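Local coordinates for inorganic pyrophosphatase (Neisseria gonorrhoeae, PDB 5TEA), which probably catalyses the magnesium-dependent hydrolysis of inorganic pyrophosphate to two phosphate ions, working as a homohexamer, at residues S36-I40 with L51-A57; I143-N148 with T159-W164; E96-V102 with K114-A120; N30-A34 with P88-G92. All blocks are in the same frame, centred on the assembly; numbering follows the deposited sequence.

Interaction 1: S36-I40 with L51-A57; sequences SNHKI and LDRIEPA. Unlike the reference sequence in segment 51-57: Ile54 (reference Val).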
# COMPACT_ATOMS: atom_id res chain seq x y z
N SER B 36 11.62 -2.73 -2.22
CA SER B 36 12.09 -2.69 -0.84
C SER B 36 13.50 -2.12 -0.75
O SER B 36 14.35 -2.40 -1.61
CB SER B 36 12.05 -4.10 -0.23
OG SER B 36 12.60 -4.11 1.07
N ASN B 37 13.76 -1.32 0.29
CA ASN B 37 15.14 -0.92 0.59
C ASN B 37 15.74 -1.73 1.72
O ASN B 37 16.70 -1.28 2.37
CB ASN B 37 15.24 0.59 0.89
CG ASN B 37 14.49 0.99 2.16
OD1 ASN B 37 13.46 0.41 2.49
ND2 ASN B 37 15.01 1.99 2.87
N HIS B 38 15.19 -2.91 1.99
CA HIS B 38 15.73 -3.80 3.01
C HIS B 38 16.64 -4.81 2.33
O HIS B 38 16.19 -5.56 1.46
CB HIS B 38 14.62 -4.49 3.78
CG HIS B 38 13.80 -3.54 4.60
ND1 HIS B 38 12.63 -3.90 5.24
CD2 HIS B 38 13.97 -2.22 4.86
CE1 HIS B 38 12.14 -2.86 5.88
NE2 HIS B 38 12.93 -1.82 5.66
N LYS B 39 17.91 -4.81 2.69
CA LYS B 39 18.83 -5.79 2.10
C LYS B 39 18.70 -7.09 2.88
O LYS B 39 19.31 -7.27 3.93
CB LYS B 39 20.27 -5.29 2.12
CG LYS B 39 21.21 -6.30 1.46
CD LYS B 39 22.66 -5.88 1.68
CE LYS B 39 23.60 -6.83 0.95
NZ LYS B 39 23.15 -8.24 1.05
N ILE B 40 17.91 -8.00 2.34
CA ILE B 40 17.63 -9.28 2.96
C ILE B 40 18.42 -10.34 2.21
O ILE B 40 18.47 -10.33 0.97
CB ILE B 40 16.12 -9.57 2.97
CG1 ILE B 40 15.41 -8.50 3.79
CG2 ILE B 40 15.82 -10.96 3.55
CD1 ILE B 40 13.90 -8.49 3.60
N LEU B 51 18.04 -9.65 7.68
CA LEU B 51 18.14 -8.26 7.25
C LEU B 51 19.56 -7.78 7.55
O LEU B 51 19.89 -7.47 8.70
CB LEU B 51 17.12 -7.37 7.94
CG LEU B 51 17.20 -5.95 7.36
CD1 LEU B 51 15.83 -5.40 7.06
CD2 LEU B 51 17.94 -4.99 8.29
N ASP B 52 20.40 -7.72 6.51
CA ASP B 52 21.78 -7.26 6.69
C ASP B 52 21.83 -5.79 7.05
O ASP B 52 22.61 -5.38 7.91
CB ASP B 52 22.60 -7.50 5.42
CG ASP B 52 22.85 -8.97 5.15
OD1 ASP B 52 22.74 -9.78 6.09
OD2 ASP B 52 23.16 -9.31 3.99
N ARG B 53 21.03 -4.96 6.37
CA ARG B 53 21.08 -3.52 6.60
C ARG B 53 19.89 -2.86 5.91
O ARG B 53 19.23 -3.47 5.06
CB ARG B 53 22.39 -2.92 6.08
CG ARG B 53 22.58 -3.05 4.59
CD ARG B 53 23.92 -2.47 4.19
NE ARG B 53 24.07 -2.39 2.74
CZ ARG B 53 24.84 -3.19 2.02
NH1 ARG B 53 25.56 -4.14 2.61
NH2 ARG B 53 24.91 -3.04 0.70
N ILE B 54 19.62 -1.62 6.31
CA ILE B 54 18.70 -0.74 5.59
C ILE B 54 19.49 0.02 4.53
O ILE B 54 20.49 0.68 4.85
CB ILE B 54 18.00 0.24 6.55
CG1 ILE B 54 17.42 -0.50 7.78
CG2 ILE B 54 16.92 1.03 5.79
CD1 ILE B 54 16.23 -1.40 7.50
N GLU B 55 19.04 -0.05 3.27
CA GLU B 55 19.68 0.68 2.19
C GLU B 55 19.04 2.06 2.06
O GLU B 55 17.94 2.28 2.55
CB GLU B 55 19.54 -0.09 0.88
CG GLU B 55 20.14 -1.49 0.90
CD GLU B 55 21.63 -1.52 0.67
OE1 GLU B 55 22.31 -0.52 0.99
OE2 GLU B 55 22.13 -2.55 0.17
N PRO B 56 19.70 3.01 1.39
CA PRO B 56 19.04 4.29 1.10
C PRO B 56 17.72 4.08 0.37
O PRO B 56 17.62 3.28 -0.56
CB PRO B 56 20.06 5.03 0.22
CG PRO B 56 21.39 4.44 0.65
CD PRO B 56 21.09 2.98 0.88
N ALA B 57 16.69 4.79 0.82
CA ALA B 57 15.36 4.65 0.25
C ALA B 57 15.34 4.96 -1.24
O ALA B 57 14.55 4.36 -1.98
CB ALA B 57 14.37 5.56 0.99

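Interaction 2: I143-N148 with T159-W164; sequences IEFHFN and TKVESW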
# COMPACT_ATOMS: atom_id res chain seq x y z
N ILE B 143 17.38 -0.63 -14.41
CA ILE B 143 18.09 -1.64 -13.64
C ILE B 143 19.59 -1.40 -13.73
O ILE B 143 20.32 -1.52 -12.74
CB ILE B 143 17.74 -3.06 -14.15
CG1 ILE B 143 16.24 -3.35 -13.97
CG2 ILE B 143 18.60 -4.10 -13.45
CD1 ILE B 143 15.81 -4.66 -14.61
N GLU B 144 20.07 -1.05 -14.93
CA GLU B 144 21.48 -0.75 -15.10
C GLU B 144 21.89 0.43 -14.24
O GLU B 144 22.92 0.40 -13.56
CB GLU B 144 21.78 -0.47 -16.57
CG GLU B 144 23.26 -0.26 -16.87
CD GLU B 144 23.56 -0.22 -18.36
OE1 GLU B 144 22.87 -0.92 -19.13
OE2 GLU B 144 24.47 0.53 -18.77
N PHE B 145 21.08 1.50 -14.26
CA PHE B 145 21.42 2.66 -13.45
C PHE B 145 21.47 2.31 -11.97
O PHE B 145 22.38 2.73 -11.25
CB PHE B 145 20.44 3.81 -13.69
CG PHE B 145 20.80 5.08 -12.94
CD1 PHE B 145 20.48 5.23 -11.60
CD2 PHE B 145 21.49 6.11 -13.58
CE1 PHE B 145 20.83 6.38 -10.91
CE2 PHE B 145 21.84 7.27 -12.90
CZ PHE B 145 21.50 7.40 -11.56
N HIS B 146 20.47 1.55 -11.51
CA HIS B 146 20.42 1.15 -10.11
C HIS B 146 21.72 0.47 -9.69
O HIS B 146 22.34 0.86 -8.70
CB HIS B 146 19.23 0.20 -9.86
CG HIS B 146 19.22 -0.36 -8.47
ND1 HIS B 146 18.73 0.33 -7.38
CD2 HIS B 146 19.70 -1.53 -7.98
CE1 HIS B 146 18.88 -0.40 -6.29
NE2 HIS B 146 19.48 -1.52 -6.62
N PHE B 147 22.13 -0.55 -10.43
CA PHE B 147 23.28 -1.31 -9.97
C PHE B 147 24.59 -0.59 -10.21
O PHE B 147 25.58 -0.90 -9.53
CB PHE B 147 23.28 -2.71 -10.62
CG PHE B 147 22.30 -3.64 -9.97
CD1 PHE B 147 22.59 -4.20 -8.73
CD2 PHE B 147 21.06 -3.89 -10.55
CE1 PHE B 147 21.67 -5.02 -8.08
CE2 PHE B 147 20.13 -4.71 -9.89
CZ PHE B 147 20.44 -5.29 -8.67
N ASN B 148 24.63 0.38 -11.13
CA ASN B 148 25.82 1.22 -11.31
C ASN B 148 25.98 2.25 -10.19
O ASN B 148 27.08 2.77 -10.00
CB ASN B 148 25.74 1.96 -12.65
CG ASN B 148 26.21 1.11 -13.82
OD1 ASN B 148 26.93 0.13 -13.62
ND2 ASN B 148 25.84 1.49 -15.04
N THR B 159 31.12 -0.56 -8.94
CA THR B 159 29.79 -1.12 -9.17
C THR B 159 29.52 -0.85 -10.65
O THR B 159 29.14 0.26 -11.02
CB THR B 159 28.70 -0.48 -8.29
OG1 THR B 159 28.68 0.95 -8.48
CG2 THR B 159 28.93 -0.79 -6.81
N LYS B 160 29.72 -1.85 -11.51
CA LYS B 160 29.69 -1.61 -12.95
C LYS B 160 28.98 -2.73 -13.67
O LYS B 160 29.43 -3.88 -13.63
CB LYS B 160 31.09 -1.44 -13.52
CG LYS B 160 31.11 -1.15 -15.02
CD LYS B 160 30.23 0.05 -15.35
CE LYS B 160 30.39 0.48 -16.80
NZ LYS B 160 29.46 1.60 -17.15
N VAL B 161 27.91 -2.39 -14.38
CA VAL B 161 27.28 -3.30 -15.32
C VAL B 161 28.09 -3.30 -16.61
O VAL B 161 28.19 -2.27 -17.29
CB VAL B 161 25.82 -2.91 -15.58
CG1 VAL B 161 25.23 -3.85 -16.65
CG2 VAL B 161 25.00 -2.94 -14.26
N GLU B 162 28.68 -4.45 -16.94
CA GLU B 162 29.61 -4.55 -18.06
C GLU B 162 28.91 -4.83 -19.38
O GLU B 162 29.37 -4.36 -20.42
CB GLU B 162 30.63 -5.66 -17.81
CG GLU B 162 31.42 -5.49 -16.53
CD GLU B 162 32.48 -4.40 -16.63
OE1 GLU B 162 32.56 -3.71 -17.67
OE2 GLU B 162 33.26 -4.24 -15.67
N SER B 163 27.81 -5.58 -19.34
CA SER B 163 27.06 -5.95 -20.53
C SER B 163 25.81 -6.68 -20.09
O SER B 163 25.67 -7.10 -18.94
CB SER B 163 27.87 -6.84 -21.47
OG SER B 163 28.08 -8.12 -20.89
N TRP B 164 24.90 -6.84 -21.05
CA TRP B 164 23.69 -7.62 -20.89
C TRP B 164 23.80 -8.81 -21.82
O TRP B 164 24.02 -8.63 -23.02
CB TRP B 164 22.46 -6.79 -21.21
CG TRP B 164 22.21 -5.72 -20.21
CD1 TRP B 164 22.59 -4.42 -20.29
CD2 TRP B 164 21.49 -5.86 -18.98
NE1 TRP B 164 22.15 -3.73 -19.18
CE2 TRP B 164 21.48 -4.59 -18.36
CE3 TRP B 164 20.87 -6.93 -18.33
CZ2 TRP B 164 20.87 -4.36 -17.14
CZ3 TRP B 164 20.25 -6.70 -17.12
CH2 TRP B 164 20.26 -5.43 -16.53
O HOH W 1 27.11 0.22 -17.22

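Interaction 3: E96-V102 with K114-A120; sequences EARVIGV and KIVCVPA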
# COMPACT_ATOMS: atom_id res chain seq x y z
N GLU B 96 9.76 -21.98 -9.81
CA GLU B 96 10.37 -22.28 -11.10
C GLU B 96 10.33 -21.02 -11.94
O GLU B 96 9.28 -20.38 -12.08
CB GLU B 96 9.63 -23.43 -11.78
CG GLU B 96 9.72 -24.70 -10.96
CD GLU B 96 9.19 -25.92 -11.69
OE1 GLU B 96 8.76 -25.77 -12.85
OE2 GLU B 96 9.20 -27.03 -11.10
N ALA B 97 11.48 -20.65 -12.50
CA ALA B 97 11.61 -19.39 -13.22
C ALA B 97 12.30 -19.61 -14.55
O ALA B 97 13.21 -20.44 -14.66
CB ALA B 97 12.40 -18.36 -12.39
N ARG B 98 11.89 -18.85 -15.56
CA ARG B 98 12.54 -18.92 -16.86
C ARG B 98 13.72 -17.96 -16.88
O ARG B 98 13.59 -16.80 -16.48
CB ARG B 98 11.55 -18.58 -17.99
CG ARG B 98 12.23 -18.26 -19.32
CD ARG B 98 11.22 -17.94 -20.42
NE ARG B 98 10.55 -19.14 -20.92
CZ ARG B 98 11.03 -19.95 -21.85
NH1 ARG B 98 12.20 -19.71 -22.43
NH2 ARG B 98 10.34 -21.01 -22.22
N VAL B 99 14.87 -18.46 -17.34
CA VAL B 99 16.08 -17.65 -17.55
C VAL B 99 15.91 -16.86 -18.85
O VAL B 99 15.75 -17.46 -19.92
CB VAL B 99 17.32 -18.55 -17.63
CG1 VAL B 99 18.58 -17.72 -17.98
CG2 VAL B 99 17.51 -19.35 -16.36
N ILE B 100 15.97 -15.53 -18.78
CA ILE B 100 15.85 -14.73 -19.99
C ILE B 100 17.10 -13.92 -20.32
O ILE B 100 17.15 -13.33 -21.42
CB ILE B 100 14.61 -13.80 -19.98
CG1 ILE B 100 14.75 -12.68 -18.94
CG2 ILE B 100 13.30 -14.60 -19.84
CD1 ILE B 100 13.70 -11.58 -19.08
N GLY B 101 18.11 -13.89 -19.46
CA GLY B 101 19.32 -13.14 -19.75
C GLY B 101 20.23 -13.09 -18.53
O GLY B 101 19.96 -13.74 -17.51
N VAL B 102 21.31 -12.33 -18.66
CA VAL B 102 22.24 -12.14 -17.54
C VAL B 102 22.75 -10.71 -17.55
O VAL B 102 23.07 -10.15 -18.60
CB VAL B 102 23.40 -13.16 -17.55
CG1 VAL B 102 24.15 -13.18 -18.91
CG2 VAL B 102 24.33 -12.95 -16.36
N LYS B 114 24.32 -11.42 -12.32
CA LYS B 114 22.95 -11.62 -11.85
C LYS B 114 22.10 -12.14 -13.00
O LYS B 114 22.02 -11.52 -14.06
CB LYS B 114 22.40 -10.31 -11.27
CG LYS B 114 23.42 -9.67 -10.31
CD LYS B 114 22.82 -8.76 -9.28
CE LYS B 114 23.94 -8.01 -8.56
NZ LYS B 114 24.84 -8.95 -7.83
N ILE B 115 21.52 -13.31 -12.81
CA ILE B 115 20.68 -13.95 -13.83
C ILE B 115 19.34 -13.23 -13.85
O ILE B 115 18.76 -12.96 -12.79
CB ILE B 115 20.49 -15.44 -13.52
CG1 ILE B 115 21.85 -16.10 -13.23
CG2 ILE B 115 19.79 -16.16 -14.68
CD1 ILE B 115 22.83 -15.98 -14.41
N VAL B 116 18.85 -12.88 -15.04
CA VAL B 116 17.56 -12.21 -15.19
C VAL B 116 16.50 -13.27 -15.47
O VAL B 116 16.67 -14.09 -16.38
CB VAL B 116 17.59 -11.15 -16.30
CG1 VAL B 116 16.28 -10.35 -16.29
CG2 VAL B 116 18.80 -10.22 -16.14
N CYS B 117 15.44 -13.27 -14.68
CA CYS B 117 14.43 -14.32 -14.75
C CYS B 117 13.04 -13.71 -14.68
O CYS B 117 12.85 -12.59 -14.19
CB CYS B 117 14.56 -15.32 -13.58
SG CYS B 117 16.03 -16.35 -13.59
N VAL B 118 12.07 -14.50 -15.14
CA VAL B 118 10.65 -14.25 -14.88
C VAL B 118 10.05 -15.56 -14.38
O VAL B 118 10.61 -16.64 -14.61
CB VAL B 118 9.91 -13.76 -16.15
CG1 VAL B 118 10.44 -12.38 -16.57
CG2 VAL B 118 10.08 -14.79 -17.30
N PRO B 119 8.91 -15.51 -13.69
CA PRO B 119 8.24 -16.76 -13.32
C PRO B 119 7.97 -17.60 -14.57
O PRO B 119 7.63 -17.06 -15.63
CB PRO B 119 6.93 -16.29 -12.68
CG PRO B 119 7.21 -14.87 -12.23
CD PRO B 119 8.11 -14.33 -13.31
N ALA B 120 8.16 -18.91 -14.43
CA ALA B 120 8.03 -19.78 -15.60
C ALA B 120 6.59 -19.90 -16.08
O ALA B 120 6.35 -20.15 -17.26
CB ALA B 120 8.60 -21.17 -15.31
O HOH W 2 8.21 -20.40 -19.32

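Interaction 4: N30-A34 with P88-G92; sequences NEIPA and PLATG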
# COMPACT_ATOMS: atom_id res chain seq x y z
N ASN B 30 13.35 -16.35 -3.53
CA ASN B 30 13.26 -14.90 -3.47
C ASN B 30 13.72 -14.40 -2.10
O ASN B 30 13.28 -14.91 -1.06
CB ASN B 30 11.84 -14.41 -3.74
CG ASN B 30 11.78 -12.90 -3.99
OD1 ASN B 30 12.43 -12.39 -4.90
ND2 ASN B 30 11.02 -12.18 -3.16
N GLU B 31 14.58 -13.38 -2.11
CA GLU B 31 15.02 -12.76 -0.85
C GLU B 31 14.42 -11.38 -0.61
O GLU B 31 14.08 -11.06 0.54
CB GLU B 31 16.55 -12.62 -0.81
CG GLU B 31 17.30 -13.95 -0.86
CD GLU B 31 18.73 -13.78 -1.35
OE1 GLU B 31 19.65 -14.10 -0.58
OE2 GLU B 31 18.92 -13.33 -2.50
N ILE B 32 14.31 -10.54 -1.63
CA ILE B 32 13.93 -9.14 -1.46
C ILE B 32 12.77 -8.82 -2.39
O ILE B 32 12.91 -8.96 -3.61
CB ILE B 32 15.09 -8.18 -1.76
CG1 ILE B 32 16.31 -8.49 -0.89
CG2 ILE B 32 14.62 -6.73 -1.49
CD1 ILE B 32 17.57 -7.65 -1.29
N PRO B 33 11.64 -8.34 -1.89
CA PRO B 33 10.58 -7.83 -2.78
C PRO B 33 11.04 -6.61 -3.56
O PRO B 33 11.72 -5.73 -3.03
CB PRO B 33 9.45 -7.46 -1.82
CG PRO B 33 9.80 -8.14 -0.50
CD PRO B 33 11.29 -8.17 -0.47
N ALA B 34 10.64 -6.55 -4.83
CA ALA B 34 10.83 -5.33 -5.61
C ALA B 34 10.25 -4.15 -4.84
O ALA B 34 9.20 -4.26 -4.22
CB ALA B 34 10.12 -5.45 -6.96
N PRO B 88 5.28 -7.13 -6.45
CA PRO B 88 6.40 -7.70 -5.68
C PRO B 88 6.11 -9.07 -5.09
O PRO B 88 4.98 -9.38 -4.68
CB PRO B 88 6.65 -6.66 -4.57
CG PRO B 88 6.08 -5.39 -5.10
CD PRO B 88 4.91 -5.78 -5.97
N LEU B 89 7.14 -9.91 -5.07
CA LEU B 89 7.10 -11.21 -4.43
C LEU B 89 7.65 -11.14 -3.01
O LEU B 89 8.61 -10.43 -2.73
CB LEU B 89 7.92 -12.20 -5.28
CG LEU B 89 7.68 -13.69 -5.12
CD1 LEU B 89 6.21 -14.00 -5.34
CD2 LEU B 89 8.58 -14.49 -6.08
N ALA B 90 7.02 -11.89 -2.09
CA ALA B 90 7.47 -11.89 -0.70
C ALA B 90 8.78 -12.66 -0.49
O ALA B 90 9.08 -13.62 -1.21
CB ALA B 90 6.39 -12.50 0.21
N THR B 91 9.53 -12.25 0.53
CA THR B 91 10.71 -12.99 0.96
C THR B 91 10.35 -14.42 1.34
O THR B 91 9.38 -14.65 2.06
CB THR B 91 11.36 -12.31 2.18
OG1 THR B 91 11.80 -10.98 1.85
CG2 THR B 91 12.53 -13.14 2.73
N GLY B 92 11.13 -15.38 0.86
CA GLY B 92 11.06 -16.73 1.38
C GLY B 92 10.34 -17.73 0.50
O GLY B 92 10.40 -18.92 0.80

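Interaction 1: S36-I40 with L51-A57
Lys39 lays its aliphatic chain across the Arg53 guanidinium, with CD over the centre of one face, 3.5 Å from CZ of Arg53. The chain runs extended (chi1 -178°) and bends only at its last torsion, which turns NZ of Lys39 aside to a salt bridge with OD2 of Asp52 at 3.1 Å. That oxygen is met on its anti lone pair, away from its carboxylate partner. Arg53 is steadied at its edge instead: its NE donates to OE1 of Glu55 at 3.1 Å as part of a salt bridge, in the guanidinium plane but well above the plane of the carboxylate. Lys39 and Arg53 are both predicted substrate-binding residues, so the acids beside them probably position two cationic groups for an anionic ligand.

Asn37, the other heavily buried residue, pairs with Glu55 twice. Its O accepts from N of Glu55 at 2.8 Å, while its ND2 donates to O of Glu55 at 3.0 Å, tilted out of the amide plane. On the reverse face of the hairpin the His38 ring touches CD1 of Leu51 and CD1 of Ile54.

The strands run antiparallel at 161°, 4.8 Å apart at their closest, as the two arms of the hairpin 38-43/48-54. This small sheet continues into a second subunit, where a strand pairs in parallel with Leu51; in the same chain Ile40 touches the loop residue Thr91 and packs against Ile32 of strand 25-32.

Interaction 2: I143-N148 with T159-W164
Glu144 and Trp164 meet in a helix-on-strand contact: one side of helix 137-149 lies over strand 159-165, with axes 7.2 Å apart at closest and running roughly antiparallel, at 143°. The indole NE1 of Trp164 donates to OE1 of Glu144 at 2.9 Å, the oxygen lying exactly in the ring plane while the nitrogen stands 34° out of the carboxylate plane. With CG of Glu144 opposite its own backbone N (chi1 -175°) and the chain extended, the carboxylate spans the gap, and its CG packs on CB of Val161. Farther round the same indole edge, CG2 of Ile143 touches CH2 of Trp164 at 3.7 Å.

The strand belongs to the curled, barrel-like mixed sheet of the family I soluble pyrophosphatases, where it pairs with strand 94-107; the indole also leans on Met103 and Val116 from the sheet. At the other end of the contact, OD1 of Asn148 accepts a hydrogen bond from N of Val161 at 2.8 Å in the carbonyl plane, a side chain thus standing in as a backbone acceptor for the strand. The Thr159 hydroxyl OG1 donates to O of Asn148 at 2.9 Å from above that carbonyl's plane.

Between these bonds a single water joins four groups: it donates hydrogen bonds to OE2 of Glu144 and O of Val161 and accepts from ND2 of Asn148 and from NZ of Lys160 at 2.7 Å, linking the acid and the lysine without a direct salt bridge.

Interaction 3: E96-V102 with K114-A120
Backbone hydrogen bonds tie Arg98 to Val118 in both directions: N of Arg98 to O of Val118 at 2.7 Å, and N of Val118 to O of Arg98 at 3.1 Å. At one end, N of Ala120 donates to O of Glu96. Towards the other end the register slips by one, because Ile100 and Gly101 both face Val116: a classic beta bulge. There O of Val116 accepts a straight bond from N of Ile100 at 2.9 Å and a weak one from N of Gly101 at 3.4 Å, while N of Val116 returns to O of Gly101 at 2.8 Å. The strands diverge from exact antiparallel, at 137°, in keeping with a strongly twisted pair.

Apolar contacts fall on both faces. Val99, Cys117, Val102 and Ile115 share one, where CG1 of Val99 touches CG2 of Ile115 at 3.8 Å and CG2 of Val102 meets CD1 of Ile115. Val116 and Val118 lie on the reverse, joined by Ile100 at the bulge. With CG1 of Ile100 wedged between its backbone N and carbonyl carbon (chi1 69°), that atom reaches CG1 of Val116 at 3.8 Å, and CG2 of Ile100 touches CG2 of Val118.

Water mediates a further link, accepting from NE of Arg98 and donating to O of Ala120.

The pair forms the long hairpin 94-107/110-119 of the central sheet, flanked by strands 25-32 and 80-83. Helix 167-183 covers Val99, Val102 and Ile115 through Ala170 and Ile174, whereas Lys114 points its amine to Asp112 and Asp80 at the metal site.

Interaction 4: N30-A34 with P88-G92
Asn30 extends its amide over the backbone of Leu89 and Ala90, and its CB and CG also lie against CD2 of Leu89. ND2 of Asn30 donates to O of Ala90 at 3.1 Å; the bond is straight and close to the amide plane of Asn30, yet it comes down on that carbonyl from above its plane. With CG turned opposite the backbone N (chi1 -167°), the amide reaches the loop backbone, and O of Leu89 lies 3.0 Å from the same ND2.

One residue on, the Thr91 hydroxyl OG1 donates to O of Glu31 at 2.6 Å, again from above the carbonyl plane. N of Gly92 closes the set on O of Asn30 at 2.9 Å, with an angle of 169° at the hydrogen. Glu31 and Ile32 both face Tyr65, a classic beta bulge at the end of strand 25-32.

Past the bulge, CB of Pro33 lies 3.2 Å from O of Leu89. The same CB of Pro33 meets CB of Pro88 at 4.0 Å. The amide of Asn64 joins both sides by accepting from N of Ala34 and N of Leu89.

Each side thus supplies both side-chain and backbone partners, so the irregular loop 88-92 is fastened along the end of strand 25-32 by specific polar bonds, with the two prolines adding an apolar patch.

Overall arrangement
Interaction 3 is the deepest, its centre about 8 Å from that of the chain, and joins neighbouring sheet strands by backbone bonds and aliphatic packing. Interaction 2 reaches the same sheet through strand 159-165, and the two touch where Trp164 meets Val116 and Phe147 meets Lys114; it is only partly buried, and polar side chains and a water carry much of it. Interaction 4, also partly buried, fastens a loop to strand 25-32, another member of that sheet, and abuts interaction 1 through Ile32 and Ile40. Interaction 1, nested within the loop that interaction 4 closes, lies about 16 Å from the chain centre, yet is largely buried with neighbouring subunits against it, and is the one rich in charge.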